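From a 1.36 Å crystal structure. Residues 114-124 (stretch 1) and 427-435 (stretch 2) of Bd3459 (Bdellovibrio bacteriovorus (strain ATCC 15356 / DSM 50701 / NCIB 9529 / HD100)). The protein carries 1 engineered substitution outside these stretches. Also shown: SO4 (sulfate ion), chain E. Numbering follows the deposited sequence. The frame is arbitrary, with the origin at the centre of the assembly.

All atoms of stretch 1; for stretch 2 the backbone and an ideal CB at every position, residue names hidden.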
ATOM      1  N   PRO A 114      -4.846 -16.271   2.669  1.00 14.22           N
ATOM      2  CA  PRO A 114      -5.294 -15.081   1.919  1.00 14.88           C
ATOM      3  C   PRO A 114      -4.237 -14.470   1.035  1.00 14.71           C
ATOM      4  O   PRO A 114      -4.422 -13.371   0.530  1.00 14.70           O
ATOM      5  CB  PRO A 114      -5.680 -14.104   3.038  1.00 15.27           C
ATOM      6  CG  PRO A 114      -4.681 -14.410   4.088  1.00 15.74           C
ATOM      7  CD  PRO A 114      -4.472 -15.911   4.044  1.00 14.97           C
ATOM      8  N   LEU A 115      -3.132 -15.189   0.842  1.00 14.38           N
ATOM      9  CA  LEU A 115      -2.053 -14.748  -0.039  1.00 15.02           C
ATOM     10  C   LEU A 115      -1.574 -15.892  -0.904  1.00 15.22           C
ATOM     11  O   LEU A 115      -0.381 -16.073  -1.103  1.00 17.66           O
ATOM     12  CB  LEU A 115      -0.932 -14.111   0.794  1.00 16.27           C
ATOM     13  CG  LEU A 115       0.228 -13.437   0.079  1.00 17.97           C
ATOM     14  CD1 LEU A 115      -0.268 -12.583  -1.069  1.00 18.86           C
ATOM     15  CD2 LEU A 115       1.103 -12.646   1.044  1.00 18.15           C
ATOM     16  N   PHE A 116      -2.527 -16.620  -1.467  1.00 14.73           N
ATOM     17  CA  PHE A 116      -2.233 -17.808  -2.268  1.00 14.66           C
ATOM     18  C   PHE A 116      -2.592 -17.455  -3.701  1.00 15.34           C
ATOM     19  O   PHE A 116      -3.759 -17.503  -4.098  1.00 15.90           O
ATOM     20  CB  PHE A 116      -2.970 -19.047  -1.756  1.00 14.56           C
ATOM     21  CG  PHE A 116      -2.305 -20.338  -2.094  1.00 14.34           C
ATOM     22  CD1 PHE A 116      -1.919 -20.628  -3.384  1.00 16.09           C
ATOM     23  CD2 PHE A 116      -2.034 -21.275  -1.120  1.00 15.22           C
ATOM     24  CE1 PHE A 116      -1.305 -21.821  -3.706  1.00 16.79           C
ATOM     25  CE2 PHE A 116      -1.413 -22.491  -1.440  1.00 16.30           C
ATOM     26  CZ  PHE A 116      -1.045 -22.742  -2.725  1.00 15.59           C
ATOM     27  N   GLY A 117      -1.561 -17.089  -4.450  1.00 15.08           N
ATOM     28  CA  GLY A 117      -1.696 -16.700  -5.838  1.00 16.05           C
ATOM     29  C   GLY A 117      -0.515 -17.218  -6.628  1.00 14.73           C
ATOM     30  O   GLY A 117       0.010 -18.307  -6.354  1.00 15.44           O
ATOM     31  N   ARG A 118      -0.070 -16.412  -7.583  1.00 14.92           N
ATOM     32  CA  ARG A 118       1.100 -16.759  -8.408  1.00 15.05           C
ATOM     33  C   ARG A 118       2.277 -17.266  -7.607  1.00 15.28           C
ATOM     34  O   ARG A 118       2.815 -18.335  -7.908  1.00 15.51           O
ATOM     35  CB  ARG A 118       1.540 -15.519  -9.234  1.00 16.55           C
ATOM     36  CG  ARG A 118       2.759 -15.781 -10.124  1.00 16.71           C
ATOM     37  CD  ARG A 118       3.475 -14.486 -10.489  1.00 18.65           C
ATOM     38  NE  ARG A 118       2.603 -13.548 -11.180  1.00 18.65           N
ATOM     39  CZ  ARG A 118       2.310 -13.582 -12.490  1.00 18.89           C
ATOM     40  NH1 ARG A 118       2.759 -14.547 -13.282  1.00 20.38           N
ATOM     41  NH2 ARG A 118       1.562 -12.628 -12.995  1.00 22.35           N
ATOM     42  N   ASN A 119       2.732 -16.477  -6.645  1.00 15.63           N
ATOM     43  CA  ASN A 119       4.042 -16.774  -6.047  1.00 15.28           C
ATOM     44  C   ASN A 119       4.002 -17.977  -5.114  1.00 14.80           C
ATOM     45  O   ASN A 119       4.925 -18.818  -5.132  1.00 16.70           O
ATOM     46  CB  ASN A 119       4.612 -15.531  -5.391  1.00 16.43           C
ATOM     47  CG  ASN A 119       4.983 -14.484  -6.395  1.00 17.31           C
ATOM     48  OD1 ASN A 119       5.471 -14.829  -7.449  1.00 18.39           O
ATOM     49  ND2 ASN A 119       4.732 -13.224  -6.105  1.00 18.80           N
ATOM     50  N   MET A 120       2.938 -18.122  -4.318  1.00 15.18           N
ATOM     51  CA  MET A 120       2.776 -19.355  -3.546  1.00 14.82           C
ATOM     52  C   MET A 120       2.640 -20.590  -4.448  1.00 15.27           C
ATOM     53  O   MET A 120       3.132 -21.668  -4.121  1.00 15.94           O
ATOM     54  CB  MET A 120       1.644 -19.230  -2.532  1.00 15.71           C
ATOM     55  CG  MET A 120       1.599 -20.408  -1.601  1.00 15.32           C
ATOM     56  SD  MET A 120       3.090 -20.571  -0.613  1.00 19.60           S
ATOM     57  CE  MET A 120       2.453 -20.976   0.995  1.00 18.57           C
ATOM     58  N   SER A 121       1.990 -20.415  -5.589  1.00 15.70           N
ATOM     59  CA  SER A 121       1.818 -21.506  -6.551  1.00 15.37           C
ATOM     60  C   SER A 121       3.169 -21.915  -7.116  1.00 16.06           C
ATOM     61  O   SER A 121       3.458 -23.109  -7.223  1.00 16.76           O
ATOM     62  CB  SER A 121       0.868 -21.117  -7.689  1.00 15.93           C
ATOM     63  OG  SER A 121      -0.452 -20.966  -7.209  1.00 17.11           O
ATOM     64  N   TYR A 122       3.993 -20.929  -7.474  1.00 15.12           N
ATOM     65  CA  TYR A 122       5.344 -21.226  -7.938  1.00 16.58           C
ATOM     66  C   TYR A 122       6.145 -21.988  -6.901  1.00 16.39           C
ATOM     67  O   TYR A 122       6.855 -22.932  -7.227  1.00 17.10           O
ATOM     68  CB  TYR A 122       6.101 -19.943  -8.295  1.00 16.70           C
ATOM     69  CG  TYR A 122       5.659 -19.183  -9.541  1.00 16.83           C
ATOM     70  CD1 TYR A 122       4.718 -19.697 -10.446  1.00 17.32           C
ATOM     71  CD2 TYR A 122       6.194 -17.937  -9.799  1.00 17.87           C
ATOM     72  CE1 TYR A 122       4.339 -18.985 -11.574  1.00 18.26           C
ATOM     73  CE2 TYR A 122       5.826 -17.219 -10.915  1.00 18.13           C
ATOM     74  CZ  TYR A 122       4.913 -17.740 -11.799  1.00 18.00           C
ATOM     75  OH  TYR A 122       4.582 -17.001 -12.894  1.00 19.05           O
ATOM     76  N   PHE A 123       6.038 -21.574  -5.649  1.00 15.99           N
ATOM     77  CA  PHE A 123       6.718 -22.292  -4.565  1.00 15.34           C
ATOM     78  C   PHE A 123       6.185 -23.705  -4.420  1.00 15.78           C
ATOM     79  O   PHE A 123       6.963 -24.655  -4.283  1.00 17.50           O
ATOM     80  CB  PHE A 123       6.603 -21.527  -3.258  1.00 15.89           C
ATOM     81  CG  PHE A 123       7.340 -22.175  -2.115  1.00 16.13           C
ATOM     82  CD1 PHE A 123       8.741 -22.213  -2.078  1.00 17.94           C
ATOM     83  CD2 PHE A 123       6.649 -22.801  -1.107  1.00 17.44           C
ATOM     84  CE1 PHE A 123       9.412 -22.844  -1.043  1.00 18.57           C
ATOM     85  CE2 PHE A 123       7.324 -23.431  -0.067  1.00 18.17           C
ATOM     86  CZ  PHE A 123       8.701 -23.460  -0.042  1.00 19.28           C
ATOM     87  N   LEU A 124       4.873 -23.860  -4.474  1.00 15.46           N
ATOM     88  CA  LEU A 124       4.304 -25.197  -4.379  1.00 16.54           C
ATOM     89  C   LEU A 124       4.797 -26.101  -5.517  1.00 16.86           C
ATOM     90  O   LEU A 124       5.111 -27.273  -5.289  1.00 17.17           O
ATOM     91  CB  LEU A 124       2.776 -25.159  -4.344  1.00 16.22           C
ATOM     92  CG  LEU A 124       2.039 -26.502  -4.388  1.00 16.49           C
ATOM     93  CD1 LEU A 124       2.559 -27.429  -3.297  1.00 17.23           C
ATOM     94  CD2 LEU A 124       0.551 -26.320  -4.298  1.00 17.88           C
ATOM     95  N   UNK A 427       7.358 -12.416   1.781  1.00 15.98           N
ATOM     96  CA  UNK A 427       6.877 -13.317   0.742  1.00 16.20           C
ATOM     97  C   UNK A 427       5.740 -14.152   1.313  1.00 15.67           C
ATOM     98  O   UNK A 427       5.537 -14.187   2.539  1.00 16.36           O
ATOM     99  CB  UNK A 427       8.003 -14.209   0.216  1.00 16.20           C
ATOM    100  N   UNK A 428       5.007 -14.872   0.453  1.00 15.78           N
ATOM    101  CA  UNK A 428       3.904 -15.685   0.950  1.00 15.26           C
ATOM    102  C   UNK A 428       4.341 -16.928   1.700  1.00 15.35           C
ATOM    103  O   UNK A 428       3.515 -17.572   2.332  1.00 16.27           O
ATOM    104  CB  UNK A 428       3.006 -16.097  -0.218  1.00 15.26           C
ATOM    105  N   UNK A 429       5.634 -17.234   1.637  1.00 15.72           N
ATOM    106  CA  UNK A 429       6.235 -18.431   2.219  1.00 16.15           C
ATOM    107  C   UNK A 429       7.554 -18.025   2.870  1.00 16.43           C
ATOM    108  O   UNK A 429       8.113 -16.955   2.548  1.00 17.89           O
ATOM    109  CB  UNK A 429       6.449 -19.519   1.165  1.00 16.15           C
ATOM    110  N   UNK A 430       8.086 -18.893   3.727  1.00 16.40           N
ATOM    111  CA  UNK A 430       9.424 -18.692   4.282  1.00 18.69           C
ATOM    112  C   UNK A 430      10.122 -20.044   4.391  1.00 19.42           C
ATOM    113  O   UNK A 430       9.647 -21.018   3.833  1.00 18.48           O
ATOM    114  CB  UNK A 430       9.358 -18.002   5.646  1.00 18.69           C
ATOM    115  N   UNK A 431      11.215 -20.101   5.145  1.00 20.86           N
ATOM    116  CA  UNK A 431      12.000 -21.340   5.280  1.00 22.00           C
ATOM    117  C   UNK A 431      11.295 -22.469   6.051  1.00 22.45           C
ATOM    118  O   UNK A 431      11.800 -23.583   6.086  1.00 24.38           O
ATOM    119  CB  UNK A 431      13.322 -21.019   5.980  1.00 22.00           C
ATOM    120  N   UNK A 432      10.110 -22.205   6.621  1.00 21.51           N
ATOM    121  CA  UNK A 432       9.297 -23.269   7.239  1.00 22.05           C
ATOM    122  C   UNK A 432       8.118 -23.710   6.393  1.00 20.67           C
ATOM    123  O   UNK A 432       7.318 -24.534   6.821  1.00 24.05           O
ATOM    124  CB  UNK A 432       8.778 -22.799   8.599  1.00 22.05           C
ATOM    125  N   UNK A 433       8.045 -23.192   5.156  1.00 19.12           N
ATOM    126  CA  UNK A 433       6.941 -23.492   4.261  1.00 19.16           C
ATOM    127  C   UNK A 433       7.133 -24.719   3.401  1.00 19.90           C
ATOM    128  O   UNK A 433       6.206 -25.126   2.713  1.00 19.58           O
ATOM    129  CB  UNK A 433       6.688 -22.288   3.351  1.00 19.16           C
ATOM    130  N   UNK A 434       8.317 -25.323   3.440  1.00 19.28           N
ATOM    131  CA  UNK A 434       8.573 -26.500   2.632  1.00 19.95           C
ATOM    132  C   UNK A 434       7.519 -27.577   2.871  1.00 19.23           C
ATOM    133  O   UNK A 434       7.054 -27.769   3.998  1.00 20.28           O
ATOM    134  CB  UNK A 434       9.969 -27.051   2.929  1.00 19.95           C
ATOM    135  N   UNK A 435       7.143 -28.285   1.817  1.00 19.69           N
ATOM    136  CA  UNK A 435       6.180 -29.363   1.952  1.00 21.70           C
ATOM    137  C   UNK A 435       6.729 -30.421   2.855  1.00 22.57           C
ATOM    138  O   UNK A 435       7.794 -30.963   2.588  1.00 27.85           O
ATOM    139  CB  UNK A 435       5.817 -29.958   0.590  1.00 21.70           C
TER
HETATM  140  S   SO4 E 503       1.559 -15.395 -16.515  1.00 32.41           S
HETATM  141  O1  SO4 E 503       2.441 -14.264 -16.121  1.00 31.28           O
HETATM  142  O2  SO4 E 503       0.760 -15.057 -17.709  1.00 37.54           O
HETATM  143  O3  SO4 E 503       0.775 -15.927 -15.390  1.00 35.62           O
HETATM  144  O4  SO4 E 503       2.398 -16.583 -16.925  1.00 36.61           O

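Position 427 opens stretch 2. Its CA-to-CB bond points sideways, and nothing of stretch 1 lies within 5.5 Å of the ideal CB. Stretch 1 therefore sets little limit here, and many side chains would suit. The deposited residue is Leu427, which makes no contact with stretch 1.

Position 428 points toward stretch 1. The ideal CB lies 3.5 Å from Leu115 O and 4.1 Å from Met120 CB, so the space beyond it is tight. Phi is -73° and psi -10°, which proline can adopt. A small or compact apolar group would suit: alanine, valine or proline. The residue is Pro428. Its CB packs 3.9 Å from Leu115 CG and 4.1 Å from Met120 CB, and its CG lies 4.2 Å from Asn119 CB. The ring thus sits among three side chains of stretch 1. Its backbone is close as well: Pro428 O lies 3.8 Å from Met120 CE.

Position 429 also points toward stretch 1. The ideal CB is 3.9 Å from Met120 SD and 4.0 Å from Phe123 CD2. What is offered is a sulfur and an aromatic face, with no charge. Leucine, methionine or an aromatic residue would suit. The residue is Phe429, with chi1 at 53° (p). This rotamer lays its ring over the Phe123 side chain. The two rings form an offset stack, with centroids 4.3 Å apart and planes at 8°. The offset places Phe123 CB over the face of the Phe429 ring, 3.6 Å from Phe429 CE2. Phe429 CB in turn lies over the face of the Phe123 ring.

Positions 430, 431 and 432 point away from stretch 1, so polar or charged residues are acceptable. A type I turn runs from 430 to 433, and an acceptor at 430 could take the backbone amide of 432. The residue there is Asp430. Lys431 and Tyr432 follow, and neither touches stretch 1. Tyr432 N donates to Asp430 OD1 at 2.9 Å.

Position 433 turns back toward stretch 1. The ideal CB is only 3.7 Å from Phe123 CE2, which favours a small side chain such as alanine, serine or cysteine. The residue is Ser433. Its CB packs 3.6 Å from Phe123 CE2, while its OG accepts a hydrogen bond from Asp430 N at 2.9 Å. Ser433 O lies at the edge of the Phe123 ring, 3.4 Å from Phe123 CE2.

Position 434 points away, with Phe123 CZ 4.8 Å from the ideal CB. A long apolar or aromatic side chain could still reach that ring. The residue is Tyr434, whose CD1 comes 3.9 Å from Phe123 CZ. The two rings meet obliquely, at 48°.

Position 435 points sideways, with nothing of stretch 1 within 5.5 Å of the ideal CB. Leu124 lies within reach of a longer apolar chain, such as leucine or methionine. The residue is Leu435, whose CD1 lies 4.3 Å from Leu124 CD1.

Stretch 2 (427-435) LPFDKYSYL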
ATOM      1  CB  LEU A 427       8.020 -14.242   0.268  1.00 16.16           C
ATOM      2  CG  LEU A 427       9.255 -13.541  -0.277  1.00 18.54           C
ATOM      3  CD1 LEU A 427      10.256 -14.576  -0.781  1.00 19.50           C
ATOM      4  CD2 LEU A 427       8.962 -12.526  -1.346  1.00 22.29           C
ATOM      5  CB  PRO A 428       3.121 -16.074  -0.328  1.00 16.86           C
ATOM      6  CG  PRO A 428       3.541 -15.052  -1.358  1.00 17.31           C
ATOM      7  CD  PRO A 428       4.983 -14.768  -1.020  1.00 16.78           C
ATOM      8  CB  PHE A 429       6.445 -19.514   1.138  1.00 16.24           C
ATOM      9  CG  PHE A 429       7.203 -19.027  -0.064  1.00 16.17           C
ATOM     10  CD1 PHE A 429       8.587 -19.047  -0.091  1.00 18.27           C
ATOM     11  CD2 PHE A 429       6.528 -18.548  -1.183  1.00 16.37           C
ATOM     12  CE1 PHE A 429       9.264 -18.577  -1.177  1.00 18.59           C
ATOM     13  CE2 PHE A 429       7.214 -18.087  -2.290  1.00 16.79           C
ATOM     14  CZ  PHE A 429       8.586 -18.104  -2.276  1.00 17.95           C
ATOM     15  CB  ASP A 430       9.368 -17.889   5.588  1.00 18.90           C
ATOM     16  CG  ASP A 430       8.844 -18.694   6.770  1.00 20.23           C
ATOM     17  OD1 ASP A 430       8.399 -19.850   6.590  1.00 18.63           O
ATOM     18  OD2 ASP A 430       8.892 -18.170   7.912  1.00 24.64           O
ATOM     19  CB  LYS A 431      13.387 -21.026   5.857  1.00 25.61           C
ATOM     20  CG  LYS A 431      13.399 -20.704   7.346  1.00 29.74           C
ATOM     21  CD  LYS A 431      14.805 -20.417   7.872  1.00 35.22           C
ATOM     22  CE  LYS A 431      15.308 -19.042   7.469  1.00 39.35           C
ATOM     23  NZ  LYS A 431      16.709 -18.808   7.916  1.00 43.62           N
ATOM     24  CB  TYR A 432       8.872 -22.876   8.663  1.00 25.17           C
ATOM     25  CG  TYR A 432      10.066 -22.643   9.555  1.00 28.54           C
ATOM     26  CD1 TYR A 432      10.747 -23.719  10.149  1.00 33.39           C
ATOM     27  CD2 TYR A 432      10.551 -21.356   9.771  1.00 30.16           C
ATOM     28  CE1 TYR A 432      11.864 -23.500  10.939  1.00 37.08           C
ATOM     29  CE2 TYR A 432      11.655 -21.133  10.584  1.00 35.05           C
ATOM     30  CZ  TYR A 432      12.312 -22.208  11.144  1.00 37.30           C
ATOM     31  OH  TYR A 432      13.406 -21.993  11.939  1.00 47.61           O
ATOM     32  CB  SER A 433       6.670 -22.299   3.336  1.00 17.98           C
ATOM     33  OG  SER A 433       6.296 -21.138   4.081  1.00 17.25           O
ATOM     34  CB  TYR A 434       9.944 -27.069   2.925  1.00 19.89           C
ATOM     35  CG  TYR A 434      11.092 -26.146   2.569  1.00 21.59           C
ATOM     36  CD1 TYR A 434      11.422 -25.912   1.243  1.00 22.42           C
ATOM     37  CD2 TYR A 434      11.881 -25.544   3.555  1.00 22.52           C
ATOM     38  CE1 TYR A 434      12.488 -25.114   0.900  1.00 23.63           C
ATOM     39  CE2 TYR A 434      12.950 -24.731   3.214  1.00 23.40           C
ATOM     40  CZ  TYR A 434      13.238 -24.508   1.882  1.00 22.69           C
ATOM     41  OH  TYR A 434      14.299 -23.735   1.513  1.00 24.85           O
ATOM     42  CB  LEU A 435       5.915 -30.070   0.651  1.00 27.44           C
ATOM     43  CG  LEU A 435       4.863 -29.684  -0.309  1.00 28.48           C
ATOM     44  CD1 LEU A 435       4.834 -30.650  -1.493  1.00 25.30           C
ATOM     45  CD2 LEU A 435       3.499 -29.631   0.385  1.00 25.45           C
TER
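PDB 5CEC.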